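Local coordinates for protein mannose-6-phosphate isomerase (Bacillus subtilis, PDB 1QWR) that probably catalyses the zinc-dependent interconversion of D-mannose 6-phosphate and D-fructose 6-phosphate as a type 1 phosphomannose isomerase, at residues 5-17 with 48-60. Residues are numbered along the deposited sequence; the frame is centred on the assembly and turned at random.
Sequences TQSPIFLTPVFKE and PKGPSTVANGPYK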
loop_
_atom_site.group_PDB
_atom_site.type_symbol
_atom_site.label_atom_id
_atom_site.label_comp_id
_atom_site.label_asym_id
_atom_site.label_seq_id
_atom_site.Cartn_x
_atom_site.Cartn_y
_atom_site.Cartn_z
ATOM N N THR A 5 -6.089 13.834 19.611
ATOM C CA THR A 5 -6.210 12.686 20.558
ATOM C C THR A 5 -4.850 12.148 20.977
ATOM O O THR A 5 -3.827 12.448 20.356
ATOM C CB THR A 5 -7.043 11.540 19.962
ATOM O OG1 THR A 5 -6.681 11.343 18.588
ATOM C CG2 THR A 5 -8.539 11.845 20.085
ATOM N N GLN A 6 -4.854 11.331 22.023
ATOM C CA GLN A 6 -3.619 10.817 22.587
ATOM C C GLN A 6 -3.582 9.316 22.817
ATOM O O GLN A 6 -3.035 8.855 23.824
ATOM C CB GLN A 6 -3.352 11.527 23.917
ATOM C CG GLN A 6 -3.235 13.030 23.796
ATOM C CD GLN A 6 -2.970 13.706 25.132
ATOM O OE1 GLN A 6 -2.674 14.902 25.188
ATOM N NE2 GLN A 6 -3.079 12.943 26.215
ATOM N N SER A 7 -4.169 8.543 21.912
ATOM C CA SER A 7 -4.145 7.097 22.064
ATOM C C SER A 7 -4.221 6.467 20.679
ATOM O O SER A 7 -4.787 7.062 19.737
ATOM C CB SER A 7 -5.299 6.624 22.950
ATOM O OG SER A 7 -6.536 6.953 22.367
ATOM N N PRO A 8 -3.651 5.262 20.534
ATOM C CA PRO A 8 -3.643 4.550 19.249
ATOM C C PRO A 8 -5.045 4.351 18.698
ATOM O O PRO A 8 -5.984 4.091 19.463
ATOM C CB PRO A 8 -2.957 3.224 19.593
ATOM C CG PRO A 8 -2.027 3.615 20.716
ATOM C CD PRO A 8 -2.901 4.514 21.558
ATOM N N ILE A 9 -5.193 4.464 17.376
ATOM C CA ILE A 9 -6.509 4.283 16.752
ATOM C C ILE A 9 -6.411 3.056 15.856
ATOM O O ILE A 9 -5.801 3.125 14.793
ATOM C CB ILE A 9 -6.884 5.527 15.907
ATOM C CG1 ILE A 9 -6.901 6.766 16.802
ATOM C CG2 ILE A 9 -8.241 5.318 15.195
ATOM C CD1 ILE A 9 -6.874 8.071 16.014
ATOM N N PHE A 10 -7.001 1.942 16.280
ATOM C CA PHE A 10 -6.931 0.717 15.491
ATOM C C PHE A 10 -8.022 0.710 14.442
ATOM O O PHE A 10 -9.108 1.261 14.655
ATOM C CB PHE A 10 -7.050 -0.514 16.399
ATOM C CG PHE A 10 -5.810 -0.783 17.208
ATOM C CD1 PHE A 10 -4.864 -1.713 16.773
ATOM C CD2 PHE A 10 -5.564 -0.070 18.376
ATOM C CE1 PHE A 10 -3.674 -1.917 17.495
ATOM C CE2 PHE A 10 -4.378 -0.265 19.111
ATOM C CZ PHE A 10 -3.434 -1.190 18.663
ATOM N N LEU A 11 -7.719 0.086 13.308
ATOM C CA LEU A 11 -8.636 0.020 12.183
ATOM C C LEU A 11 -9.041 -1.400 11.840
ATOM O O LEU A 11 -8.223 -2.307 11.830
ATOM C CB LEU A 11 -7.993 0.674 10.948
ATOM C CG LEU A 11 -7.653 2.129 11.297
ATOM C CD1 LEU A 11 -6.799 2.765 10.242
ATOM C CD2 LEU A 11 -8.976 2.884 11.491
ATOM N N THR A 12 -10.319 -1.574 11.546
ATOM C CA THR A 12 -10.835 -2.885 11.172
ATOM C C THR A 12 -10.668 -3.020 9.678
ATOM O O THR A 12 -11.119 -2.165 8.922
ATOM C CB THR A 12 -12.316 -3.005 11.492
ATOM O OG1 THR A 12 -12.486 -2.943 12.908
ATOM C CG2 THR A 12 -12.871 -4.342 10.948
ATOM N N PRO A 13 -10.036 -4.108 9.227
ATOM C CA PRO A 13 -9.810 -4.340 7.796
ATOM C C PRO A 13 -11.044 -4.555 6.907
ATOM O O PRO A 13 -12.067 -5.097 7.334
ATOM C CB PRO A 13 -8.873 -5.546 7.785
ATOM C CG PRO A 13 -9.213 -6.285 9.042
ATOM C CD PRO A 13 -9.461 -5.185 10.052
ATOM N N VAL A 14 -10.899 -4.126 5.661
ATOM C CA VAL A 14 -11.908 -4.244 4.614
ATOM C C VAL A 14 -11.262 -5.180 3.593
ATOM O O VAL A 14 -10.046 -5.117 3.409
ATOM C CB VAL A 14 -12.137 -2.875 3.941
ATOM C CG1 VAL A 14 -13.042 -3.016 2.726
ATOM C CG2 VAL A 14 -12.746 -1.915 4.954
ATOM N N PHE A 15 -12.039 -6.032 2.923
ATOM C CA PHE A 15 -11.442 -6.950 1.956
ATOM C C PHE A 15 -12.023 -6.851 0.554
ATOM O O PHE A 15 -13.188 -6.500 0.378
ATOM C CB PHE A 15 -11.559 -8.393 2.464
ATOM C CG PHE A 15 -10.812 -8.640 3.749
ATOM C CD1 PHE A 15 -9.442 -8.894 3.743
ATOM C CD2 PHE A 15 -11.470 -8.559 4.964
ATOM C CE1 PHE A 15 -8.730 -9.057 4.951
ATOM C CE2 PHE A 15 -10.781 -8.716 6.167
ATOM C CZ PHE A 15 -9.405 -8.966 6.161
ATOM N N LYS A 16 -11.205 -7.178 -0.443
ATOM C CA LYS A 16 -11.646 -7.137 -1.829
ATOM C C LYS A 16 -11.293 -8.418 -2.570
ATOM O O LYS A 16 -10.136 -8.819 -2.604
ATOM C CB LYS A 16 -10.995 -5.973 -2.588
ATOM C CG LYS A 16 -11.295 -4.595 -2.038
ATOM C CD LYS A 16 -12.782 -4.257 -2.131
ATOM C CE LYS A 16 -13.027 -2.798 -1.769
ATOM N NZ LYS A 16 -14.482 -2.521 -1.592
ATOM N N GLU A 17 -12.293 -9.046 -3.179
ATOM C CA GLU A 17 -12.050 -10.247 -3.978
ATOM C C GLU A 17 -11.335 -9.873 -5.280
ATOM O O GLU A 17 -11.564 -8.801 -5.839
ATOM C CB GLU A 17 -13.378 -10.928 -4.325
ATOM C CG GLU A 17 -14.046 -11.590 -3.158
ATOM C CD GLU A 17 -15.421 -12.133 -3.514
ATOM O OE1 GLU A 17 -15.554 -12.800 -4.565
ATOM O OE2 GLU A 17 -16.366 -11.890 -2.737
ATOM N N PRO A 48 -13.658 5.967 -0.358
ATOM C CA PRO A 48 -15.119 5.781 -0.366
ATOM C C PRO A 48 -15.573 4.360 -0.709
ATOM O O PRO A 48 -16.580 3.879 -0.184
ATOM C CB PRO A 48 -15.598 6.802 -1.398
ATOM C CG PRO A 48 -14.581 7.905 -1.309
ATOM C CD PRO A 48 -13.259 7.122 -1.185
ATOM N N LYS A 49 -14.834 3.675 -1.575
ATOM C CA LYS A 49 -15.197 2.306 -1.961
ATOM C C LYS A 49 -14.939 1.232 -0.895
ATOM O O LYS A 49 -15.315 0.075 -1.063
ATOM C CB LYS A 49 -14.474 1.924 -3.251
ATOM C CG LYS A 49 -14.965 2.683 -4.483
ATOM C CD LYS A 49 -14.254 2.162 -5.726
ATOM C CE LYS A 49 -14.663 2.926 -6.994
ATOM N NZ LYS A 49 -13.873 2.500 -8.197
ATOM N N GLY A 50 -14.290 1.605 0.203
ATOM C CA GLY A 50 -14.046 0.636 1.249
ATOM C C GLY A 50 -13.288 1.268 2.397
ATOM O O GLY A 50 -12.133 0.924 2.609
ATOM N N PRO A 51 -13.903 2.199 3.152
ATOM C CA PRO A 51 -13.177 2.831 4.264
ATOM C C PRO A 51 -13.058 1.973 5.523
ATOM O O PRO A 51 -13.957 1.170 5.847
ATOM C CB PRO A 51 -13.963 4.115 4.509
ATOM C CG PRO A 51 -15.407 3.667 4.229
ATOM C CD PRO A 51 -15.257 2.783 2.984
ATOM N N SER A 52 -11.932 2.134 6.218
ATOM C CA SER A 52 -11.688 1.424 7.461
ATOM C C SER A 52 -12.593 2.006 8.528
ATOM O O SER A 52 -12.933 3.173 8.486
ATOM C CB SER A 52 -10.242 1.628 7.929
ATOM O OG SER A 52 -9.309 1.247 6.935
ATOM N N THR A 53 -12.964 1.194 9.507
ATOM C CA THR A 53 -13.780 1.687 10.605
ATOM C C THR A 53 -12.918 1.572 11.852
ATOM O O THR A 53 -12.131 0.640 11.971
ATOM C CB THR A 53 -15.059 0.839 10.788
ATOM O OG1 THR A 53 -14.706 -0.547 10.862
ATOM C CG2 THR A 53 -16.000 1.039 9.626
ATOM N N VAL A 54 -13.037 2.541 12.761
ATOM C CA VAL A 54 -12.274 2.533 14.004
ATOM C C VAL A 54 -12.698 1.346 14.853
ATOM O O VAL A 54 -13.893 1.127 15.116
ATOM C CB VAL A 54 -12.489 3.826 14.777
ATOM C CG1 VAL A 54 -11.730 3.780 16.091
ATOM C CG2 VAL A 54 -12.042 5.000 13.926
ATOM N N ALA A 55 -11.707 0.585 15.286
ATOM C CA ALA A 55 -11.930 -0.629 16.042
ATOM C C ALA A 55 -11.957 -0.475 17.550
ATOM O O ALA A 55 -12.410 -1.388 18.251
ATOM C CB ALA A 55 -10.859 -1.671 15.649
ATOM N N ASN A 56 -11.507 0.669 18.058
ATOM C CA ASN A 56 -11.431 0.857 19.516
ATOM C C ASN A 56 -11.605 2.291 19.961
ATOM O O ASN A 56 -11.572 3.217 19.152
ATOM C CB ASN A 56 -10.053 0.453 20.027
ATOM C CG ASN A 56 -8.961 1.403 19.520
ATOM O OD1 ASN A 56 -8.762 1.529 18.312
ATOM N ND2 ASN A 56 -8.278 2.094 20.435
ATOM N N GLY A 57 -11.729 2.460 21.276
ATOM C CA GLY A 57 -11.848 3.787 21.854
ATOM C C GLY A 57 -13.155 4.506 21.598
ATOM O O GLY A 57 -14.105 3.917 21.083
ATOM N N PRO A 58 -13.216 5.801 21.944
ATOM C CA PRO A 58 -14.371 6.690 21.798
ATOM C C PRO A 58 -14.882 6.812 20.366
ATOM O O PRO A 58 -16.076 7.025 20.146
ATOM C CB PRO A 58 -13.854 8.025 22.335
ATOM C CG PRO A 58 -12.763 7.627 23.274
ATOM C CD PRO A 58 -12.069 6.544 22.485
ATOM N N TYR A 59 -13.987 6.668 19.391
ATOM C CA TYR A 59 -14.392 6.772 17.995
ATOM C C TYR A 59 -14.766 5.440 17.371
ATOM O O TYR A 59 -14.993 5.362 16.161
ATOM C CB TYR A 59 -13.284 7.433 17.169
ATOM C CG TYR A 59 -12.951 8.827 17.640
ATOM C CD1 TYR A 59 -13.964 9.729 17.956
ATOM C CD2 TYR A 59 -11.627 9.251 17.758
ATOM C CE1 TYR A 59 -13.670 11.027 18.381
ATOM C CE2 TYR A 59 -11.324 10.549 18.178
ATOM C CZ TYR A 59 -12.351 11.432 18.488
ATOM O OH TYR A 59 -12.071 12.723 18.904
ATOM N N LYS A 60 -14.840 4.393 18.188
ATOM C CA LYS A 60 -15.189 3.076 17.674
ATOM C C LYS A 60 -16.437 3.150 16.796
ATOM O O LYS A 60 -17.435 3.745 17.186
ATOM C CB LYS A 60 -15.426 2.086 18.823
ATOM C CG LYS A 60 -15.698 0.671 18.330
ATOM C CD LYS A 60 -15.718 -0.358 19.459
ATOM C CE LYS A 60 -15.748 -1.771 18.875
ATOM N NZ LYS A 60 -15.389 -2.812 19.899
HETATM O O HOH W 1 -13.723 -1.498 8.558
#
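Asn56 turns its amide across the Phe10 side chain, the two planes 76° apart, and sets OD1 at the edge of the phenyl ring, in its plane; Phe297 meets the same ring from the neighbouring strand 296-299. Beyond this ring the short strand 53-54 pairs antiparallel with strand 9-17 in the cupin-type beta framework of the catalytic region. Toward the N-terminal end of 5-17, Thr5 CG2 approaches the Tyr59 ring obliquely, 3.6 Å from CE2, while His71 and Leu67 also pack against the tyrosine. Asn56 continues the strand pairing with its side chain: CG sits between the backbone N and carbonyl carbon (chi1 67°), which lets OD1 accept from Phe10 N at 2.7 Å and ND2 donate to Pro8 O at 3.2 Å, the latter almost straight. Two backbone bonds follow, Ala55 N to Phe10 O and Thr12 N to Thr53 O. Nearby, Ile9 CG2 meets both methyls of Val54, with Leu67 of helix 64-70 against both residues. A water joins Thr12 O to Thr53 OG1. Lys16, also in a cation-pi contact with Trp42, bends at chi2 (-64°) and ends the contact with NZ donating to Lys49 O at 2.8 Å.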